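Side-chain contacts in dihydropteroate synthase (Xanthomonas albilineans, PDB 6Q62), which probably catalyses the condensation of 4-aminobenzoate with 6-hydroxymethyl-7,8-dihydropterin diphosphate to give 7,8-dihydropteroate, the precursor of folates: residues A130-A133 with V134-R138; R173-A176 with A177-G181; F195-S198 with T199-V203; H249-A252 with A253-G256. One frame throughout, in Å; residues are numbered along the deposited sequence.

Interaction 1: residues A130-A133 with V134-R138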
loop_
_atom_site.group_PDB
_atom_site.type_symbol
_atom_site.label_atom_id
_atom_site.label_comp_id
_atom_site.label_asym_id
_atom_site.label_seq_id
_atom_site.Cartn_x
_atom_site.Cartn_y
_atom_site.Cartn_z
ATOM N N ALA A 130 -4.183 -20.907 31.163
ATOM C CA ALA A 130 -3.353 -20.193 30.185
ATOM C C ALA A 130 -2.289 -19.296 30.853
ATOM O O ALA A 130 -1.135 -19.272 30.399
ATOM C CB ALA A 130 -4.241 -19.382 29.242
ATOM N N LEU A 131 -2.640 -18.625 31.957
ATOM C CA LEU A 131 -1.689 -17.760 32.693
ATOM C C LEU A 131 -0.557 -18.606 33.256
ATOM O O LEU A 131 0.593 -18.287 33.031
ATOM C CB LEU A 131 -2.371 -16.957 33.803
ATOM C CG LEU A 131 -3.344 -15.836 33.380
ATOM C CD1 LEU A 131 -4.210 -15.385 34.572
ATOM C CD2 LEU A 131 -2.603 -14.626 32.802
ATOM N N ASP A 132 -0.876 -19.768 33.907
ATOM C CA ASP A 132 0.123 -20.696 34.434
ATOM C C ASP A 132 1.014 -21.245 33.307
ATOM O O ASP A 132 2.220 -21.337 33.487
ATOM C CB ASP A 132 -0.606 -21.850 35.138
ATOM C CG ASP A 132 0.246 -22.842 35.899
ATOM O OD1 ASP A 132 0.908 -22.429 36.854
ATOM O OD2 ASP A 132 0.191 -24.053 35.566
ATOM N N ALA A 133 0.428 -21.636 32.153
ATOM C CA ALA A 133 1.249 -22.148 31.047
ATOM C C ALA A 133 2.246 -21.082 30.538
ATOM O O ALA A 133 3.454 -21.331 30.441
ATOM C CB ALA A 133 0.360 -22.657 29.905
ATOM N N VAL A 134 1.770 -19.892 30.245
ATOM C CA VAL A 134 2.683 -18.874 29.714
ATOM C C VAL A 134 3.743 -18.483 30.767
ATOM O O VAL A 134 4.924 -18.374 30.391
ATOM C CB VAL A 134 1.929 -17.675 29.098
ATOM C CG1 VAL A 134 2.879 -16.592 28.657
ATOM C CG2 VAL A 134 1.091 -18.146 27.915
ATOM N N ALA A 135 3.357 -18.396 32.080
ATOM C CA ALA A 135 4.325 -18.074 33.133
ATOM C C ALA A 135 5.427 -19.155 33.175
ATOM O O ALA A 135 6.598 -18.810 33.244
ATOM C CB ALA A 135 3.629 -17.951 34.474
ATOM N N ASP A 136 5.050 -20.459 33.029
ATOM C CA ASP A 136 5.994 -21.579 33.016
ATOM C C ASP A 136 6.834 -21.645 31.768
ATOM O O ASP A 136 8.001 -22.053 31.809
ATOM C CB ASP A 136 5.220 -22.913 33.089
ATOM C CG ASP A 136 4.679 -23.327 34.442
ATOM O OD1 ASP A 136 4.966 -22.629 35.430
ATOM O OD2 ASP A 136 3.960 -24.363 34.504
ATOM N N LEU A 137 6.209 -21.363 30.610
ATOM C CA LEU A 137 6.894 -21.523 29.336
ATOM C C LEU A 137 7.941 -20.461 29.018
ATOM O O LEU A 137 8.838 -20.739 28.227
ATOM C CB LEU A 137 5.871 -21.635 28.194
ATOM C CG LEU A 137 5.002 -22.915 28.256
ATOM C CD1 LEU A 137 3.765 -22.786 27.375
ATOM C CD2 LEU A 137 5.823 -24.177 27.926
ATOM N N ARG A 138 7.838 -19.272 29.609
ATOM C CA ARG A 138 8.803 -18.176 29.430
ATOM C C ARG A 138 9.006 -17.790 27.957
ATOM O O ARG A 138 10.134 -17.640 27.481
ATOM C CB ARG A 138 10.144 -18.489 30.141
ATOM C CG ARG A 138 9.973 -18.732 31.645
ATOM C CD ARG A 138 11.313 -18.651 32.349
ATOM N NE ARG A 138 11.294 -19.293 33.662
ATOM C CZ ARG A 138 10.882 -18.708 34.783
ATOM N NH1 ARG A 138 10.419 -17.462 34.760
ATOM N NH2 ARG A 138 10.911 -19.371 35.931
HETATM O O HOH W 1 2.812 -20.463 36.910
#
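The carbonyl oxygen of A133 takes the shortest polar bond of this turn, from the amide of L137 at 2.8 Å (N to O), while the leucine side chain folds back over the same oxygen: L137 CG stands 3.1 Å from A133 O and CD1 3.4 Å from it. That wrapping follows from CG standing beside its own backbone N (chi1 -66°), which directs the branch back along the helix, where CD1 also meets A133 CB. One residue earlier, D132 O accepts from D136 N at 3.0 Å, and the two aspartates lie one turn apart on the face toward helix 105-114. Their OD2 atoms come within 3.9 Å of each other, with the carboxylate planes 64° apart. D132 reaches forward because its CG lies opposite the backbone N (chi1 -173°), whereas D136 leans back toward it. A water molecule gives a hydrogen bond to D132 OD1 at 2.7 Å and a weak one to D136 OD1, so it bridges the pair loosely. Both OD2 atoms also form salt bridges with NH2 of R109, on that helix. The other side of the turn is apolar: V134 and L137 pack on I119 of strand 118-121, and A130 and V134 on M108. Helix 130-137 is the crossover of a beta-alpha-beta unit between strands 118-121 and 141-144 of the TIM barrel, with its chain leaving helical angles at R138. Two acid groups so near each other would be costly alone; the shared arginine and the water probably offset that cost and tie this helix to its neighbour.

Interaction 2: residues R173-A176 with A177-G181; sequences RIFA and AEMAG
A Schellman motif closes helix 162-179, and just before it M179 and F175 form a Met-aromatic contact one turn apart. F175 CG lies opposite its backbone N (chi1 -180°), which swings the ring toward the helix end and alongside the methionine chain. M179 CG then sits over one ring face, 3.9 Å from the centroid of F175 and 16° off the normal, a CH-pi contact displaced toward the rim at CZ and CE2. The chain bends at its next two torsions, and SD lies obliquely above the ring, 4.6 Å from the F175 centroid. On the buried flank, I174 packs on L187 and I189 of strand 187-190, so this outer helix of the TIM barrel covers the strand that follows it. I174 and E178 run side by side, with I174 CG2 3.7 Å from E178 OE1. The guanidinium of R173 presents a face to A176 CB, while its NE donates to the carbonyl of A124. Beneath the side chains M179 N bonds to F175 O at 2.8 Å, but A180 N reaches A176 O only weakly at 3.1 Å. G181, with positive phi, returns its N to E178 O at 3.0 Å.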
loop_
_atom_site.group_PDB
_atom_site.type_symbol
_atom_site.label_atom_id
_atom_site.label_comp_id
_atom_site.label_asym_id
_atom_site.label_seq_id
_atom_site.Cartn_x
_atom_site.Cartn_y
_atom_site.Cartn_z
ATOM N N ARG A 173 -5.562 -7.019 31.047
ATOM C CA ARG A 173 -4.879 -8.270 30.705
ATOM C C ARG A 173 -3.373 -8.185 30.911
ATOM O O ARG A 173 -2.778 -9.176 31.332
ATOM C CB ARG A 173 -5.234 -8.747 29.286
ATOM C CG ARG A 173 -6.729 -8.966 29.052
ATOM C CD ARG A 173 -7.397 -9.843 30.130
ATOM N NE ARG A 173 -6.731 -11.153 30.271
ATOM C CZ ARG A 173 -6.792 -11.898 31.372
ATOM N NH1 ARG A 173 -6.183 -13.076 31.418
ATOM N NH2 ARG A 173 -7.472 -11.473 32.430
ATOM N N ILE A 174 -2.755 -7.009 30.655
ATOM C CA ILE A 174 -1.312 -6.829 30.923
ATOM C C ILE A 174 -1.109 -7.052 32.443
ATOM O O ILE A 174 -0.181 -7.745 32.842
ATOM C CB ILE A 174 -0.810 -5.392 30.509
ATOM C CG1 ILE A 174 -0.770 -5.261 28.947
ATOM C CG2 ILE A 174 0.608 -5.092 31.097
ATOM C CD1 ILE A 174 -0.717 -3.783 28.464
ATOM N N PHE A 175 -1.958 -6.429 33.264
ATOM C CA PHE A 175 -1.904 -6.515 34.728
ATOM C C PHE A 175 -2.071 -7.969 35.191
ATOM O O PHE A 175 -1.246 -8.433 35.976
ATOM C CB PHE A 175 -2.938 -5.556 35.341
ATOM C CG PHE A 175 -2.993 -5.535 36.847
ATOM C CD1 PHE A 175 -2.066 -4.805 37.584
ATOM C CD2 PHE A 175 -3.942 -6.283 37.531
ATOM C CE1 PHE A 175 -2.102 -4.813 38.982
ATOM C CE2 PHE A 175 -3.990 -6.274 38.929
ATOM C CZ PHE A 175 -3.084 -5.519 39.643
ATOM N N ALA A 176 -3.092 -8.686 34.680
ATOM C CA ALA A 176 -3.333 -10.110 34.970
ATOM C C ALA A 176 -2.114 -10.954 34.625
ATOM O O ALA A 176 -1.708 -11.803 35.416
ATOM C CB ALA A 176 -4.538 -10.590 34.193
ATOM N N ALA A 177 -1.497 -10.695 33.454
ATOM C CA ALA A 177 -0.287 -11.421 33.057
ATOM C C ALA A 177 0.886 -11.121 33.978
ATOM O O ALA A 177 1.581 -12.047 34.407
ATOM C CB ALA A 177 0.067 -11.100 31.605
ATOM N N GLU A 178 1.125 -9.833 34.297
ATOM C CA GLU A 178 2.234 -9.460 35.211
ATOM C C GLU A 178 2.052 -10.073 36.601
ATOM O O GLU A 178 3.013 -10.605 37.173
ATOM C CB GLU A 178 2.355 -7.941 35.327
ATOM C CG GLU A 178 2.987 -7.328 34.085
ATOM C CD GLU A 178 3.425 -5.911 34.372
ATOM O OE1 GLU A 178 2.615 -4.984 34.154
ATOM O OE2 GLU A 178 4.555 -5.736 34.881
ATOM N N MET A 179 0.817 -10.020 37.120
ATOM C CA MET A 179 0.492 -10.590 38.432
ATOM C C MET A 179 0.655 -12.120 38.479
ATOM O O MET A 179 0.936 -12.645 39.548
ATOM C CB MET A 179 -0.915 -10.180 38.900
ATOM C CG MET A 179 -1.045 -8.720 39.328
ATOM S SD MET A 179 0.280 -8.032 40.345
ATOM C CE MET A 179 0.058 -8.990 41.851
ATOM N N ALA A 180 0.529 -12.824 37.324
ATOM C CA ALA A 180 0.725 -14.268 37.203
ATOM C C ALA A 180 2.219 -14.621 37.089
ATOM O O ALA A 180 2.571 -15.791 37.030
ATOM C CB ALA A 180 -0.030 -14.812 35.993
ATOM N N GLY A 181 3.080 -13.604 37.024
ATOM C CA GLY A 181 4.513 -13.854 36.921
ATOM C C GLY A 181 5.060 -13.846 35.509
ATOM O O GLY A 181 6.185 -14.302 35.275
#

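Interaction 3: residues F195-S198 with T199-V203. With 6GU (6-chloroguanine), chain E.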
loop_
_atom_site.group_PDB
_atom_site.type_symbol
_atom_site.label_atom_id
_atom_site.label_comp_id
_atom_site.label_asym_id
_atom_site.label_seq_id
_atom_site.Cartn_x
_atom_site.Cartn_y
_atom_site.Cartn_z
ATOM N N PHE A 195 -12.803 -8.717 15.470
ATOM C CA PHE A 195 -13.394 -9.587 16.499
ATOM C C PHE A 195 -14.435 -8.816 17.303
ATOM O O PHE A 195 -14.081 -8.038 18.197
ATOM C CB PHE A 195 -12.304 -10.148 17.407
ATOM C CG PHE A 195 -11.448 -11.184 16.733
ATOM C CD1 PHE A 195 -10.319 -10.810 16.008
ATOM C CD2 PHE A 195 -11.743 -12.542 16.848
ATOM C CE1 PHE A 195 -9.494 -11.771 15.426
ATOM C CE2 PHE A 195 -10.923 -13.504 16.249
ATOM C CZ PHE A 195 -9.808 -13.108 15.537
ATOM N N GLY A 196 -15.697 -9.009 16.946
ATOM C CA GLY A 196 -16.821 -8.325 17.581
ATOM C C GLY A 196 -16.745 -6.823 17.404
ATOM O O GLY A 196 -16.914 -6.069 18.361
ATOM N N LYS A 197 -16.395 -6.386 16.176
ATOM C CA LYS A 197 -16.225 -4.975 15.841
ATOM C C LYS A 197 -16.763 -4.685 14.460
ATOM O O LYS A 197 -16.523 -5.451 13.535
ATOM C CB LYS A 197 -14.747 -4.569 15.913
ATOM C CG LYS A 197 -14.200 -4.508 17.334
ATOM C CD LYS A 197 -12.707 -4.676 17.337
ATOM C CE LYS A 197 -12.176 -4.870 18.739
ATOM N NZ LYS A 197 -11.915 -6.302 19.001
ATOM N N SER A 198 -17.503 -3.584 14.319
ATOM C CA SER A 198 -18.032 -3.171 13.013
ATOM C C SER A 198 -16.891 -2.553 12.205
ATOM O O SER A 198 -15.838 -2.276 12.776
ATOM C CB SER A 198 -19.119 -2.116 13.208
ATOM O OG SER A 198 -18.582 -0.941 13.801
ATOM N N THR A 199 -17.113 -2.257 10.908
ATOM C CA THR A 199 -16.103 -1.557 10.096
ATOM C C THR A 199 -15.763 -0.214 10.758
ATOM O O THR A 199 -14.582 0.088 10.919
ATOM C CB THR A 199 -16.564 -1.418 8.630
ATOM O OG1 THR A 199 -16.781 -2.725 8.118
ATOM C CG2 THR A 199 -15.547 -0.702 7.742
ATOM N N ALA A 200 -16.790 0.558 11.208
ATOM C CA ALA A 200 -16.583 1.845 11.875
ATOM C C ALA A 200 -15.691 1.683 13.115
ATOM O O ALA A 200 -14.813 2.522 13.341
ATOM C CB ALA A 200 -17.932 2.476 12.261
ATOM N N ASP A 201 -15.923 0.617 13.928
ATOM C CA ASP A 201 -15.103 0.350 15.126
ATOM C C ASP A 201 -13.674 0.048 14.720
ATOM O O ASP A 201 -12.749 0.487 15.392
ATOM C CB ASP A 201 -15.620 -0.865 15.905
ATOM C CG ASP A 201 -16.984 -0.721 16.541
ATOM O OD1 ASP A 201 -17.336 0.414 16.945
ATOM O OD2 ASP A 201 -17.686 -1.755 16.675
ATOM N N ASN A 202 -13.488 -0.749 13.666
ATOM C CA ASN A 202 -12.134 -1.108 13.203
ATOM C C ASN A 202 -11.370 0.127 12.705
ATOM O O ASN A 202 -10.182 0.292 12.999
ATOM C CB ASN A 202 -12.226 -2.158 12.117
ATOM C CG ASN A 202 -12.555 -3.514 12.682
ATOM O OD1 ASN A 202 -12.031 -3.914 13.711
ATOM N ND2 ASN A 202 -13.452 -4.233 12.052
ATOM N N VAL A 203 -12.069 1.021 11.981
ATOM C CA VAL A 203 -11.473 2.257 11.469
ATOM C C VAL A 203 -11.092 3.174 12.642
ATOM O O VAL A 203 -9.991 3.732 12.651
ATOM C CB VAL A 203 -12.416 2.945 10.450
ATOM C CG1 VAL A 203 -11.901 4.334 10.062
ATOM C CG2 VAL A 203 -12.595 2.078 9.209
HETATM CL CL6 6GU E . -6.182 -9.741 14.208
HETATM N N1 6GU E . -4.641 -10.875 15.787
HETATM C C2 6GU E . -4.172 -12.041 16.393
HETATM N N2 6GU E . -3.313 -11.823 17.378
HETATM N N3 6GU E . -4.548 -13.329 16.067
HETATM C C4 6GU E . -5.495 -13.400 15.069
HETATM C C5 6GU E . -6.037 -12.257 14.423
HETATM C C6 6GU E . -5.546 -11.064 14.852
HETATM N N7 6GU E . -6.977 -12.667 13.480
HETATM C C8 6GU E . -6.976 -14.055 13.592
HETATM N N9 6GU E . -6.102 -14.524 14.523
#
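S198 and D201 face each other across the first turn of helix 199-207 and exchange bonds as a capping box. S198 OG, turned between its own backbone N and carbonyl carbon (chi1 63°), accepts from D201 N at 3.1 Å. In return D201 bends back beside its own N, and its OD2 receives S198 N at 3.0 Å; the donor comes from the anti side, 34° out of the carboxylate plane. The first regular turn starts from S198 O, which takes N202 N at 2.9 Å. K197 runs across both D201 and N202 at about a right angle: its CB lies 3.8 Å from D201 CB and 3.6 Å from N202 OD1. Its chain continues the other way, and NZ donates to F195 O at 2.9 Å; it also bonds to G192 O, its main partner, with P191 O and H145 ND1 close by as further acceptors. N202 OD1 takes the N of G194 in the loop after strand 187-190, and ND2 bonds to S228 OG of helix 227-233, so N202 joins the helix start to both. Within that loop, F195 lines the 6-chloroguanine pocket of this TIM barrel. Ligand N7 lies at the edge of the phenyl ring, in its plane, with F195 CE1 3.3 Å from it. The cap satisfies amides that the helix itself cannot pair at its start, and the carboxylate near this end is probably stabilised by the helix dipole. The separate bonds of K197 and N202 are consistent with a fixed loop around F195.

Interaction 4: residues H249-A252 with A253-G256; sequences HLLA and AQRG
Helix 242-254, an outer helix of the TIM barrel, ends in a Schellman motif at the subunit interface, and the carbonyl of L251 is held there by both the backbone and the side chain of R255. R255 N donates to L251 O at 3.0 Å and, weakly, to A252 O, while R255 NH1 adds a weak bond to L251 O at 3.4 Å. The arginine chain is extended from CG to NE and runs alongside L251, putting the carbonyl at the guanidinium edge, in its plane; Q254 OE1 lies at that edge too. L251 CD2 packs against both groups, 3.6 Å from R255 NH1 and 3.5 Å from Q254 OE1. Q254 crosses the leucine at a slant, and its NE2 joins the subunits by a hydrogen bond to OE1 of Q254 of the second subunit. L250 likewise meets L250 of that subunit. G256 N bonds to A253 O at 3.2 Å, and the positive phi of G256 turns the chain so that A257 N reaches A252 O. H249 NE2 accepts from the backbone N of L223. The positive guanidinium beside a C-terminal helix carbonyl is probably favourable, its weak bond adding to the backbone bond on L251 O.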
loop_
_atom_site.group_PDB
_atom_site.type_symbol
_atom_site.label_atom_id
_atom_site.label_comp_id
_atom_site.label_asym_id
_atom_site.label_seq_id
_atom_site.Cartn_x
_atom_site.Cartn_y
_atom_site.Cartn_z
ATOM N N HIS A 249 -2.181 -2.207 6.694
ATOM C CA HIS A 249 -0.993 -2.570 7.465
ATOM C C HIS A 249 0.065 -1.490 7.457
ATOM O O HIS A 249 0.679 -1.230 8.500
ATOM C CB HIS A 249 -0.465 -3.933 7.040
ATOM C CG HIS A 249 -1.405 -5.017 7.496
ATOM N ND1 HIS A 249 -2.012 -5.869 6.606
ATOM C CD2 HIS A 249 -1.868 -5.285 8.746
ATOM C CE1 HIS A 249 -2.798 -6.656 7.332
ATOM N NE2 HIS A 249 -2.759 -6.321 8.627
ATOM N N LEU A 250 0.253 -0.808 6.309
ATOM C CA LEU A 250 1.173 0.342 6.289
ATOM C C LEU A 250 0.678 1.441 7.202
ATOM O O LEU A 250 1.468 1.994 7.965
ATOM C CB LEU A 250 1.311 0.849 4.835
ATOM C CG LEU A 250 2.211 2.071 4.642
ATOM C CD1 LEU A 250 3.616 1.823 5.233
ATOM C CD2 LEU A 250 2.315 2.410 3.175
ATOM N N LEU A 251 -0.642 1.741 7.185
ATOM C CA LEU A 251 -1.205 2.754 8.076
ATOM C C LEU A 251 -1.014 2.365 9.541
ATOM O O LEU A 251 -0.664 3.220 10.356
ATOM C CB LEU A 251 -2.719 2.986 7.779
ATOM C CG LEU A 251 -3.033 3.579 6.410
ATOM C CD1 LEU A 251 -4.543 3.588 6.184
ATOM C CD2 LEU A 251 -2.434 5.003 6.265
ATOM N N ALA A 252 -1.165 1.063 9.867
ATOM C CA ALA A 252 -0.974 0.599 11.245
ATOM C C ALA A 252 0.475 0.801 11.683
ATOM O O ALA A 252 0.738 1.292 12.799
ATOM C CB ALA A 252 -1.355 -0.885 11.350
ATOM N N ALA A 253 1.416 0.445 10.806
ATOM C CA ALA A 253 2.848 0.615 11.069
ATOM C C ALA A 253 3.183 2.111 11.274
ATOM O O ALA A 253 3.898 2.464 12.223
ATOM C CB ALA A 253 3.643 0.048 9.910
ATOM N N GLN A 254 2.604 2.997 10.450
ATOM C CA GLN A 254 2.820 4.441 10.620
ATOM C C GLN A 254 2.258 4.937 11.944
ATOM O O GLN A 254 2.782 5.891 12.522
ATOM C CB GLN A 254 2.141 5.198 9.473
ATOM C CG GLN A 254 2.833 4.953 8.136
ATOM C CD GLN A 254 2.123 5.665 7.026
ATOM O OE1 GLN A 254 0.890 5.823 7.036
ATOM N NE2 GLN A 254 2.897 6.129 6.049
ATOM N N ARG A 255 1.194 4.261 12.448
ATOM C CA ARG A 255 0.524 4.630 13.680
ATOM C C ARG A 255 1.049 3.885 14.920
ATOM O O ARG A 255 0.437 3.987 15.974
ATOM C CB ARG A 255 -0.995 4.522 13.531
ATOM C CG ARG A 255 -1.543 5.730 12.773
ATOM C CD ARG A 255 -2.828 5.484 12.021
ATOM N NE ARG A 255 -3.228 6.666 11.252
ATOM C CZ ARG A 255 -2.729 7.048 10.078
ATOM N NH1 ARG A 255 -1.737 6.364 9.507
ATOM N NH2 ARG A 255 -3.187 8.141 9.485
ATOM N N GLY A 256 2.213 3.249 14.798
ATOM C CA GLY A 256 2.925 2.653 15.917
ATOM C C GLY A 256 2.961 1.142 16.030
ATOM O O GLY A 256 3.702 0.626 16.876
#

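Interactions 1 and 2 are neighbours on the barrel, their centres 11 Å apart: A135 CB packs 3.5 Å from A180 O, and L131 CB lies 3.9 Å from A180 CB. Both are partly buried outer helices, a whole short one and the end of a longer one, but the first presents an acidic pair and the second an aromatic-sulfur contact. Interaction 4, across the chain's centre from interaction 1, is more buried and has the broader contact with the second subunit; interaction 3 touches it through V203. Interaction 3 alone has a side-chain N-cap and a residue of the 6-chloroguanine pocket. Schellman motifs at G181 and G256 close the helices of interactions 2 and 4.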